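Local coordinates for protein light Chain (Clostridium botulinum, PDB 6BVD) that acts as a zinc-dependent endopeptidase, the protease light chain of the mosaic botulinum neurotoxin type HA, probably cutting a neuronal SNARE protein, at residues Pro215-Ile219 with Gln405-Ile411; Thr269-Arg275 with Tyr349-Phe354. One frame throughout, in Å; residues are numbered along the deposited sequence.

Contact 1 (Pro215-Ile219 with Gln405-Ile411)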
ATOM      1  N   PRO A 215      -0.291  33.746  -0.869  1.00 65.11           N
ATOM      2  CA  PRO A 215      -0.007  32.862   0.265  1.00 61.03           C
ATOM      3  C   PRO A 215      -1.055  31.778   0.401  1.00 49.29           C
ATOM      4  O   PRO A 215      -2.210  31.958   0.032  1.00 46.57           O
ATOM      5  CB  PRO A 215      -0.029  33.808   1.467  1.00 58.78           C
ATOM      6  CG  PRO A 215      -0.971  34.916   1.059  1.00 55.08           C
ATOM      7  CD  PRO A 215      -1.055  34.935  -0.451  1.00 60.59           C
ATOM      8  N   SER A 216      -0.629  30.629   0.900  1.00 43.43           N
ATOM      9  CA  SER A 216      -1.538  29.522   1.072  1.00 43.03           C
ATOM     10  C   SER A 216      -1.020  28.680   2.231  1.00 32.90           C
ATOM     11  O   SER A 216       0.180  28.646   2.468  1.00 30.70           O
ATOM     12  CB  SER A 216      -1.604  28.704  -0.216  1.00 40.66           C
ATOM     13  OG  SER A 216      -2.164  29.459  -1.266  1.00 60.80           O
ATOM     14  N   LEU A 217      -1.923  27.989   2.919  1.00 29.55           N
ATOM     15  CA  LEU A 217      -1.561  27.065   3.993  1.00 29.82           C
ATOM     16  C   LEU A 217      -1.482  25.625   3.455  1.00 32.46           C
ATOM     17  O   LEU A 217      -2.274  25.232   2.597  1.00 29.60           O
ATOM     18  CB  LEU A 217      -2.572  27.132   5.134  1.00 24.98           C
ATOM     19  CG  LEU A 217      -2.516  28.389   6.015  1.00 39.06           C
ATOM     20  CD1 LEU A 217      -3.563  28.320   7.133  1.00 35.60           C
ATOM     21  CD2 LEU A 217      -1.114  28.585   6.585  1.00 37.07           C
ATOM     22  N   PHE A 218      -0.514  24.862   3.955  1.00 30.58           N
ATOM     23  CA  PHE A 218      -0.321  23.473   3.561  1.00 26.06           C
ATOM     24  C   PHE A 218      -0.306  22.571   4.798  1.00 30.94           C
ATOM     25  O   PHE A 218       0.400  22.851   5.752  1.00 25.86           O
ATOM     26  CB  PHE A 218       0.979  23.321   2.766  1.00 25.24           C
ATOM     27  CG  PHE A 218       0.944  23.990   1.408  1.00 25.56           C
ATOM     28  CD1 PHE A 218       1.213  25.350   1.298  1.00 24.26           C
ATOM     29  CD2 PHE A 218       0.654  23.270   0.253  1.00 24.42           C
ATOM     30  CE1 PHE A 218       1.184  26.003   0.044  1.00 32.93           C
ATOM     31  CE2 PHE A 218       0.645  23.898  -1.008  1.00 24.22           C
ATOM     32  CZ  PHE A 218       0.900  25.280  -1.107  1.00 32.04           C
ATOM     33  N   ILE A 219      -1.111  21.513   4.796  1.00 26.09           N
ATOM     34  CA  ILE A 219      -1.127  20.610   5.941  1.00 25.10           C
ATOM     35  C   ILE A 219       0.110  19.685   5.854  1.00 26.17           C
ATOM     36  O   ILE A 219       0.590  19.331   4.766  1.00 23.48           O
ATOM     37  CB  ILE A 219      -2.455  19.795   6.014  1.00 23.52           C
ATOM     38  CG1 ILE A 219      -2.625  19.113   7.388  1.00 29.15           C
ATOM     39  CG2 ILE A 219      -2.560  18.798   4.876  1.00 19.67           C
ATOM     40  CD1 ILE A 219      -2.914  20.091   8.523  1.00 27.38           C
ATOM     41  N   GLN A 405      -1.811  18.916  -0.496  1.00 23.35           N
ATOM     42  CA  GLN A 405      -1.607  19.424   0.858  1.00 21.78           C
ATOM     43  C   GLN A 405      -2.194  20.829   1.048  1.00 27.13           C
ATOM     44  O   GLN A 405      -2.331  21.310   2.175  1.00 26.63           O
ATOM     45  CB  GLN A 405      -0.120  19.438   1.189  1.00 23.60           C
ATOM     46  CG  GLN A 405       0.535  18.043   1.193  1.00 26.19           C
ATOM     47  CD  GLN A 405       2.047  18.149   1.413  1.00 22.65           C
ATOM     48  OE1 GLN A 405       2.836  17.892   0.511  1.00 24.20           O
ATOM     49  NE2 GLN A 405       2.446  18.549   2.611  1.00 18.52           N
ATOM     50  N   ASN A 406      -2.576  21.474  -0.056  1.00 27.64           N
ATOM     51  CA  ASN A 406      -3.098  22.852   0.025  1.00 27.34           C
ATOM     52  C   ASN A 406      -4.507  22.896   0.635  1.00 30.04           C
ATOM     53  O   ASN A 406      -5.454  22.399   0.029  1.00 34.73           O
ATOM     54  CB  ASN A 406      -3.130  23.495  -1.373  1.00 21.89           C
ATOM     55  CG  ASN A 406      -3.322  25.016  -1.300  1.00 32.85           C
ATOM     56  OD1 ASN A 406      -4.093  25.512  -0.467  1.00 30.00           O
ATOM     57  ND2 ASN A 406      -2.633  25.748  -2.164  1.00 28.94           N
ATOM     58  N   ILE A 407      -4.669  23.512   1.802  1.00 23.63           N
ATOM     59  CA  ILE A 407      -5.974  23.447   2.445  1.00 26.01           C
ATOM     60  C   ILE A 407      -6.724  24.784   2.430  1.00 28.40           C
ATOM     61  O   ILE A 407      -7.834  24.886   2.943  1.00 36.09           O
ATOM     62  CB  ILE A 407      -5.846  22.936   3.913  1.00 27.45           C
ATOM     63  CG1 ILE A 407      -4.841  23.776   4.690  1.00 28.88           C
ATOM     64  CG2 ILE A 407      -5.414  21.454   3.893  1.00 27.40           C
ATOM     65  CD1 ILE A 407      -4.755  23.441   6.209  1.00 31.19           C
ATOM     66  N   GLY A 408      -6.135  25.809   1.841  1.00 32.82           N
ATOM     67  CA  GLY A 408      -6.815  27.097   1.786  1.00 35.69           C
ATOM     68  C   GLY A 408      -5.864  28.273   1.887  1.00 39.28           C
ATOM     69  O   GLY A 408      -4.669  28.105   2.082  1.00 39.25           O
ATOM     70  N   SER A 409      -6.403  29.483   1.794  1.00 42.93           N
ATOM     71  CA  SER A 409      -5.569  30.669   1.793  1.00 45.87           C
ATOM     72  C   SER A 409      -5.002  31.005   3.182  1.00 44.74           C
ATOM     73  O   SER A 409      -3.802  31.241   3.314  1.00 48.81           O
ATOM     74  CB  SER A 409      -6.365  31.852   1.228  1.00 47.94           C
ATOM     75  OG  SER A 409      -7.481  32.121   2.056  1.00 55.28           O
ATOM     76  N   ASP A 410      -5.853  31.056   4.201  1.00 42.94           N
ATOM     77  CA  ASP A 410      -5.388  31.281   5.572  1.00 44.84           C
ATOM     78  C   ASP A 410      -6.415  30.792   6.579  1.00 42.32           C
ATOM     79  O   ASP A 410      -7.488  30.338   6.182  1.00 45.32           O
ATOM     80  CB  ASP A 410      -5.087  32.774   5.792  1.00 53.02           C
ATOM     81  CG  ASP A 410      -6.297  33.674   5.514  1.00 65.02           C
ATOM     82  OD1 ASP A 410      -7.414  33.157   5.293  1.00 63.87           O
ATOM     83  OD2 ASP A 410      -6.129  34.915   5.505  1.00 75.88           O
ATOM     84  N   ILE A 411      -6.110  30.920   7.873  1.00 41.84           N
ATOM     85  CA  ILE A 411      -6.995  30.416   8.923  1.00 45.11           C
ATOM     86  C   ILE A 411      -8.365  31.085   8.803  1.00 52.87           C
ATOM     87  O   ILE A 411      -9.402  30.423   8.872  1.00 51.91           O
ATOM     88  CB  ILE A 411      -6.434  30.649  10.345  1.00 43.58           C
ATOM     89  CG1 ILE A 411      -5.214  29.759  10.604  1.00 40.40           C
ATOM     90  CG2 ILE A 411      -7.478  30.285  11.383  1.00 47.59           C
ATOM     91  CD1 ILE A 411      -5.549  28.269  10.672  1.00 33.01           C
TER
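The Phe218 ring takes the side chain of Asn406 over one of its faces, ring and amide planes turned 50° apart, with CZ 3.7 Å from ND2 of Asn406; the ring also has a cation-pi partner in Lys363. With CG anti to the backbone N (chi1 -166°), the Asn406 amide is carried over the phenyl group, and its OD1 accepts from Gly408 N nearly along the C=O axis. That Asx turn fixes the amide's rotation and leaves ND2 near Ser216 CB. The Gln405 amide has Ile219 O in its plane: NE2 gives it a nearly straight 2.9 Å bond, while OE1 accepts from Lys363 N and Asn394 ND2.

Between these groups the backbones pair antiparallel, Phe218 and Asn406 forming a non-hydrogen-bonded pair 4.5 Å apart at CA. Three backbone hydrogen bonds join them: Ile219 N to Gln405 O, Ile407 N to Leu217 O, and Leu217 N to Gly408 O, the last at 2.9 Å. The short, weakly bonded strand 406-408 is the outermost strand, within this chain, of a five-stranded antiparallel sheet; strand 201-208 bonds to the other side of 215-219.

The aliphatic contacts are made by Leu217 and Ile219. Leu217 CD1 lies 3.7 Å from Ile411 N, at the start of helix 411-419, and meets Ile411 CD1; Ile219 CB packs against Ile407 CG2, the two side chains crossing at about a right angle. Phe376 of strand 373-377 touches Ile219, Ile407 and Ile411.

The chemistry is therefore divided: the Asn406 amide and the Phe218 ring on one face, Leu217 on the other, and the Gln405 amide at the Ile219 end. Although Gln405 is buried, both ends of its amide are satisfied.

Contact 2 (Thr269-Arg275 with Tyr349-Phe354)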
ATOM      1  N   THR A 269      18.273  18.529  12.879  1.00 20.15           N
ATOM      2  CA  THR A 269      17.287  17.536  12.497  1.00 21.39           C
ATOM      3  C   THR A 269      16.502  18.034  11.264  1.00 24.46           C
ATOM      4  O   THR A 269      16.237  17.271  10.322  1.00 21.33           O
ATOM      5  CB  THR A 269      16.353  17.218  13.643  1.00 26.28           C
ATOM      6  OG1 THR A 269      17.107  16.538  14.678  1.00 25.17           O
ATOM      7  CG2 THR A 269      15.204  16.306  13.171  1.00 19.58           C
ATOM      8  N   PHE A 270      16.168  19.322  11.248  1.00 20.77           N
ATOM      9  CA  PHE A 270      15.518  19.863  10.061  1.00 20.05           C
ATOM     10  C   PHE A 270      16.456  19.779   8.860  1.00 22.59           C
ATOM     11  O   PHE A 270      16.063  19.317   7.804  1.00 23.24           O
ATOM     12  CB  PHE A 270      15.060  21.322  10.252  1.00 20.52           C
ATOM     13  CG  PHE A 270      14.261  21.820   9.067  1.00 27.89           C
ATOM     14  CD1 PHE A 270      12.896  21.591   9.001  1.00 21.84           C
ATOM     15  CD2 PHE A 270      14.894  22.395   7.974  1.00 29.40           C
ATOM     16  CE1 PHE A 270      12.146  22.000   7.890  1.00 22.44           C
ATOM     17  CE2 PHE A 270      14.147  22.802   6.842  1.00 28.90           C
ATOM     18  CZ  PHE A 270      12.778  22.607   6.819  1.00 27.16           C
ATOM     19  N   GLY A 271      17.707  20.201   9.021  1.00 24.90           N
ATOM     20  CA  GLY A 271      18.667  20.105   7.930  1.00 23.78           C
ATOM     21  C   GLY A 271      18.572  21.294   6.972  1.00 25.81           C
ATOM     22  O   GLY A 271      18.142  22.387   7.376  1.00 23.54           O
ATOM     23  N   GLY A 272      18.993  21.082   5.719  1.00 26.49           N
ATOM     24  CA  GLY A 272      18.955  22.104   4.677  1.00 21.16           C
ATOM     25  C   GLY A 272      19.664  23.365   5.154  1.00 26.85           C
ATOM     26  O   GLY A 272      20.737  23.295   5.742  1.00 33.65           O
ATOM     27  N   ARG A 273      19.026  24.513   4.964  1.00 32.06           N
ATOM     28  CA  ARG A 273      19.625  25.781   5.358  1.00 30.71           C
ATOM     29  C   ARG A 273      19.660  25.970   6.878  1.00 33.94           C
ATOM     30  O   ARG A 273      20.424  26.799   7.383  1.00 33.74           O
ATOM     31  CB  ARG A 273      18.899  26.954   4.698  1.00 37.24           C
ATOM     32  CG  ARG A 273      19.287  27.146   3.239  1.00 52.62           C
ATOM     33  CD  ARG A 273      19.280  28.619   2.844  1.00 72.63           C
ATOM     34  NE  ARG A 273      19.596  28.819   1.430  1.00 83.86           N
ATOM     35  CZ  ARG A 273      20.827  28.787   0.918  1.00 91.08           C
ATOM     36  NH1 ARG A 273      21.874  28.466   1.680  1.00 92.19           N
ATOM     37  NH2 ARG A 273      21.003  28.999  -0.381  1.00 93.73           N
ATOM     38  N   ASP A 274      18.806  25.260   7.622  1.00 31.83           N
ATOM     39  CA  ASP A 274      18.854  25.391   9.092  1.00 27.10           C
ATOM     40  C   ASP A 274      20.196  24.984   9.710  1.00 26.51           C
ATOM     41  O   ASP A 274      20.536  25.444  10.820  1.00 29.36           O
ATOM     42  CB  ASP A 274      17.730  24.589   9.731  1.00 27.46           C
ATOM     43  CG  ASP A 274      16.438  25.380   9.844  1.00 38.83           C
ATOM     44  OD1 ASP A 274      16.213  26.315   9.030  1.00 40.73           O
ATOM     45  OD2 ASP A 274      15.601  24.990  10.694  1.00 39.37           O
ATOM     46  N   ARG A 275      20.964  24.143   9.020  1.00 26.91           N
ATOM     47  CA  ARG A 275      22.291  23.763   9.518  1.00 29.51           C
ATOM     48  C   ARG A 275      23.172  24.995   9.744  1.00 29.88           C
ATOM     49  O   ARG A 275      23.964  25.050  10.690  1.00 30.56           O
ATOM     50  CB  ARG A 275      22.989  22.812   8.543  1.00 32.46           C
ATOM     51  CG  ARG A 275      22.503  21.389   8.585  1.00 35.75           C
ATOM     52  CD  ARG A 275      23.584  20.463   7.994  1.00 48.88           C
ATOM     53  NE  ARG A 275      23.189  19.054   7.850  1.00 49.31           N
ATOM     54  CZ  ARG A 275      22.894  18.472   6.685  1.00 57.83           C
ATOM     55  NH1 ARG A 275      22.952  19.180   5.552  1.00 56.10           N
ATOM     56  NH2 ARG A 275      22.556  17.180   6.640  1.00 49.72           N
ATOM     57  N   TYR A 349      23.953  12.228  10.588  1.00 19.59           N
ATOM     58  CA  TYR A 349      23.354  13.515  10.364  1.00 21.61           C
ATOM     59  C   TYR A 349      22.866  13.744   8.959  1.00 26.77           C
ATOM     60  O   TYR A 349      22.475  14.808   8.637  1.00 27.49           O
ATOM     61  CB  TYR A 349      24.212  14.663  10.898  1.00 22.86           C
ATOM     62  CG  TYR A 349      24.145  14.639  12.380  1.00 29.18           C
ATOM     63  CD1 TYR A 349      23.097  15.235  13.053  1.00 25.25           C
ATOM     64  CD2 TYR A 349      25.078  13.933  13.106  1.00 23.04           C
ATOM     65  CE1 TYR A 349      23.013  15.174  14.417  1.00 22.17           C
ATOM     66  CE2 TYR A 349      25.000  13.864  14.469  1.00 25.90           C
ATOM     67  CZ  TYR A 349      23.965  14.488  15.110  1.00 27.51           C
ATOM     68  OH  TYR A 349      23.891  14.413  16.470  1.00 29.97           O
ATOM     69  N   SER A 350      22.984  12.735   8.123  1.00 26.83           N
ATOM     70  CA  SER A 350      22.381  12.740   6.808  1.00 29.88           C
ATOM     71  C   SER A 350      20.857  12.673   6.806  1.00 29.83           C
ATOM     72  O   SER A 350      20.223  13.081   5.889  1.00 26.35           O
ATOM     73  CB  SER A 350      22.985  11.681   5.914  1.00 33.80           C
ATOM     74  OG  SER A 350      22.470  10.433   6.200  1.00 28.66           O
ATOM     75  N   PHE A 351      20.292  12.086   7.830  1.00 21.39           N
ATOM     76  CA  PHE A 351      18.850  11.969   7.932  1.00 20.47           C
ATOM     77  C   PHE A 351      18.200  13.278   8.410  1.00 23.74           C
ATOM     78  O   PHE A 351      18.342  13.624   9.569  1.00 23.04           O
ATOM     79  CB  PHE A 351      18.502  10.836   8.876  1.00 26.53           C
ATOM     80  CG  PHE A 351      19.055   9.509   8.424  1.00 29.11           C
ATOM     81  CD1 PHE A 351      18.371   8.772   7.488  1.00 28.24           C
ATOM     82  CD2 PHE A 351      20.245   9.020   8.936  1.00 22.44           C
ATOM     83  CE1 PHE A 351      18.871   7.513   7.054  1.00 27.84           C
ATOM     84  CE2 PHE A 351      20.751   7.790   8.535  1.00 23.59           C
ATOM     85  CZ  PHE A 351      20.059   7.035   7.576  1.00 27.73           C
ATOM     86  N   THR A 352      17.509  13.993   7.520  1.00 19.13           N
ATOM     87  CA  THR A 352      16.941  15.297   7.877  1.00 24.04           C
ATOM     88  C   THR A 352      15.537  15.405   7.332  1.00 22.05           C
ATOM     89  O   THR A 352      15.216  14.746   6.352  1.00 23.51           O
ATOM     90  CB  THR A 352      17.795  16.467   7.332  1.00 29.02           C
ATOM     91  OG1 THR A 352      17.768  16.465   5.886  1.00 25.33           O
ATOM     92  CG2 THR A 352      19.217  16.361   7.804  1.00 26.45           C
ATOM     93  N   GLU A 353      14.718  16.258   7.942  1.00 24.49           N
ATOM     94  CA  GLU A 353      13.360  16.502   7.472  1.00 22.80           C
ATOM     95  C   GLU A 353      13.389  17.092   6.043  1.00 22.00           C
ATOM     96  O   GLU A 353      12.604  16.714   5.179  1.00 22.23           O
ATOM     97  CB  GLU A 353      12.624  17.436   8.423  1.00 22.56           C
ATOM     98  CG  GLU A 353      11.205  17.840   7.977  1.00 22.72           C
ATOM     99  CD  GLU A 353      10.516  18.780   8.950  1.00 32.30           C
ATOM    100  OE1 GLU A 353      10.853  18.715  10.166  1.00 33.77           O
ATOM    101  OE2 GLU A 353       9.649  19.602   8.518  1.00 27.11           O
ATOM    102  N   PHE A 354      14.309  18.015   5.825  1.00 27.16           N
ATOM    103  CA  PHE A 354      14.465  18.673   4.520  1.00 27.86           C
ATOM    104  C   PHE A 354      14.744  17.654   3.398  1.00 23.66           C
ATOM    105  O   PHE A 354      14.116  17.696   2.331  1.00 21.95           O
ATOM    106  CB  PHE A 354      15.608  19.698   4.584  1.00 21.97           C
ATOM    107  CG  PHE A 354      15.810  20.452   3.273  1.00 28.20           C
ATOM    108  CD1 PHE A 354      14.968  21.502   2.928  1.00 24.56           C
ATOM    109  CD2 PHE A 354      16.817  20.082   2.392  1.00 22.44           C
ATOM    110  CE1 PHE A 354      15.140  22.201   1.711  1.00 29.79           C
ATOM    111  CE2 PHE A 354      16.996  20.764   1.176  1.00 29.09           C
ATOM    112  CZ  PHE A 354      16.155  21.835   0.841  1.00 28.05           C
TER
HETATM  113  O   HOH W   1      19.629  18.188   4.553  1.00 21.18           O
HETATM  114  O   HOH W   2      22.021  17.333  10.051  1.00 38.48           O
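Arg275 reaches across to Tyr349 and Thr352 through a chain extended from CG to NE. Its CB points toward the segment 349-354, but contact begins farther out: NE donates to a water 3.0 Å away that in turn donates to Tyr349 O. At the tip, Arg275 NH2 bonds directly to Tyr349 O at 3.1 Å, the oxygen lying almost in the guanidinium plane, and the same NH2 passes 3.6 Å from Thr352 CG2. Tyr349 O is thus gripped twice by one arginine, directly and through water.

Thr352 also faces the end of helix 264-270, where Gly271 leaves helical geometry with a positive phi; its CB is 3.4 Å from Phe270 O. It is the N-cap of helix 353-360, its OG1 accepting from Asn355 N, and a second water links that hydroxyl to Gly272 N. The C-terminal end of helix 264-270 meets the N-terminal end of helix 353-360. The last carbonyls of one receive the first N-H groups of the other, Glu353 N to Thr269 O at 3.0 Å and Phe354 N to Phe270 O at 2.9 Å. Helix 264-270 carries the zinc ligand Glu266, and Thr269 packs on the zinc ligands His228 and His232.

Glu353 runs out extended, CG anti to its backbone N (chi1 176°), which lays its carboxylate against the Phe270 ring with the two planes 64° apart; OE2 is 3.5 Å from CE1 of Phe270. That carboxylate is held by Thr364 and a salt bridge to Arg365. The Phe354 ring takes Gly272 CA over one face as a CH-pi contact, 4.1 Å from the ring centroid.

Contact 2 is nested along the chain inside the loop that contact 1 closes: 215-219 comes first, then 269-275, 349-354 and finally 405-411. Their centres lie 24 Å apart and their nearest atoms about 9 Å, so they do not touch. Contact 1 sits farther from the middle of the chain, at an edge of the five-stranded antiparallel sheet; contact 2 joins helix ends near the zinc. Strand 215-219 leads, after a short link, into helix 222-237, which supplies His228 and His232, so that one strand-to-helix passage runs from contact 1 to the metal site beside contact 2. All four segments belong to the clostridial neurotoxin zinc protease.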